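Local coordinates for protein probable hydrogenase maturation factor HypB (Methanocaldococcus jannaschii, PDB 2HF8) that binds GTP, probably hydrolyses it slowly, and probably takes part in inserting nickel into [NiFe] hydrogenases during their maturation, at residues Gly128-Pro133 against Pro160-Thr165. Residues are numbered along the deposited sequence; the frame is centred on the assembly and turned at random.
Sequences GNLICP and PGIMKT. With ZN (zinc ion), chain D.
Ile162 places CG1 anti to its backbone N (chi1 -159°) and runs on extended to CD1 (chi2 168°), reaching from helix 160-163 into the bend of 128-133, while Leu130, its CG opposite the carbonyl carbon, offers CD2 to meet it. The two side chains cross at about a right angle. CG2 of Ile162 rests 3.4 Å from Leu130 O and also touches Leu130 CD2. Its CD1 reaches further, to 3.7 Å from Asn129 O and against Pro133 CB. Met163 CE, 4.2 Å from Leu130 CD2, extends this apolar surface. A water bridges the backbones, donating a hydrogen bond to Leu130 O and accepting one from Ile162 N (2.9 Å), which ties the start of the helix to the loop carbonyl. Behind Leu130 an Asx turn holds the bend, Asn129 OD1 accepting from Ile131 N at 2.9 Å; it leads into Cys132, whose SG binds a zinc ion shared with Cys100 of both subunits. Within this SIMIBI-class G domain, the loop after strand 121-125, whose Gly128 touches the bound GTP analogue, is thus joined to helix 160-163; Leu130 and Met163 both pack on Val145 and Ile147 of strand 142-148, and Met163 also meets Ile194 of helix 184-194.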
# COMPACT_ATOMS: atom_id res chain seq x y z
N GLY A 128 -5.16 -0.93 -4.05
CA GLY A 128 -4.52 -0.69 -2.75
C GLY A 128 -3.36 0.28 -2.90
O GLY A 128 -2.32 -0.07 -3.46
N ASN A 129 -3.54 1.49 -2.38
CA ASN A 129 -2.64 2.62 -2.61
C ASN A 129 -3.17 3.83 -1.85
O ASN A 129 -4.32 4.25 -2.07
CB ASN A 129 -2.54 2.92 -4.12
CG ASN A 129 -1.42 3.89 -4.47
OD1 ASN A 129 -0.99 4.72 -3.66
ND2 ASN A 129 -0.94 3.80 -5.71
N LEU A 130 -2.35 4.39 -0.96
CA LEU A 130 -2.76 5.55 -0.16
C LEU A 130 -2.30 6.88 -0.72
O LEU A 130 -2.37 7.92 -0.04
CB LEU A 130 -2.29 5.41 1.29
CG LEU A 130 -3.09 4.53 2.24
CD1 LEU A 130 -2.47 4.58 3.64
CD2 LEU A 130 -4.57 4.91 2.28
N ILE A 131 -1.83 6.86 -1.97
CA ILE A 131 -1.29 8.06 -2.59
C ILE A 131 -2.09 8.48 -3.82
O ILE A 131 -2.87 9.43 -3.75
CB ILE A 131 0.23 7.89 -2.92
CG1 ILE A 131 1.01 7.60 -1.63
CG2 ILE A 131 0.77 9.14 -3.63
CD1 ILE A 131 2.45 7.17 -1.82
N CYS A 132 -1.91 7.76 -4.93
CA CYS A 132 -2.42 8.17 -6.25
C CYS A 132 -3.94 8.33 -6.36
O CYS A 132 -4.40 9.28 -6.99
CB CYS A 132 -1.89 7.23 -7.34
SG CYS A 132 -0.22 6.60 -7.01
N PRO A 133 -4.74 7.40 -5.78
CA PRO A 133 -6.20 7.54 -5.88
C PRO A 133 -6.80 8.85 -5.34
O PRO A 133 -7.95 9.16 -5.66
CB PRO A 133 -6.71 6.34 -5.07
CG PRO A 133 -5.61 5.34 -5.15
CD PRO A 133 -4.36 6.16 -5.08
N PRO A 160 -1.93 12.56 4.53
CA PRO A 160 -3.08 13.46 4.72
C PRO A 160 -3.89 13.73 3.44
O PRO A 160 -5.11 13.91 3.51
CB PRO A 160 -2.44 14.75 5.25
CG PRO A 160 -1.04 14.70 4.74
CD PRO A 160 -0.65 13.25 4.76
N GLY A 161 -3.22 13.73 2.29
CA GLY A 161 -3.84 14.03 1.00
C GLY A 161 -5.06 13.19 0.69
O GLY A 161 -6.13 13.72 0.36
N ILE A 162 -4.91 11.87 0.79
CA ILE A 162 -6.02 10.95 0.53
C ILE A 162 -7.14 11.08 1.58
O ILE A 162 -8.32 10.96 1.26
CB ILE A 162 -5.54 9.48 0.35
CG1 ILE A 162 -6.59 8.65 -0.41
CG2 ILE A 162 -5.13 8.85 1.69
CD1 ILE A 162 -6.09 7.28 -0.88
N MSE A 163 -6.75 11.36 2.83
CA MSE A 163 -7.69 11.55 3.93
C MSE A 163 -8.63 12.72 3.71
O MSE A 163 -9.80 12.68 4.11
CB MSE A 163 -6.94 11.73 5.26
CG MSE A 163 -6.03 10.57 5.64
SE MSE A 163 -6.94 8.83 5.72
CE MSE A 163 -5.38 7.70 5.35
N LYS A 164 -8.12 13.77 3.06
CA LYS A 164 -8.92 14.97 2.78
C LYS A 164 -9.97 14.74 1.68
O LYS A 164 -10.92 15.52 1.56
CB LYS A 164 -8.02 16.16 2.42
CG LYS A 164 -7.00 16.56 3.50
CD LYS A 164 -6.21 17.78 3.08
CE LYS A 164 -5.01 18.03 3.97
NZ LYS A 164 -3.74 17.49 3.38
N THR A 165 -9.81 13.66 0.91
CA THR A 165 -10.77 13.31 -0.15
C THR A 165 -11.87 12.35 0.33
O THR A 165 -12.85 12.11 -0.39
CB THR A 165 -10.07 12.70 -1.40
OG1 THR A 165 -9.67 11.35 -1.14
CG2 THR A 165 -8.84 13.52 -1.79
ZN ZN D . 1.04 6.89 -8.79
O HOH W 1 -2.22 10.95 0.27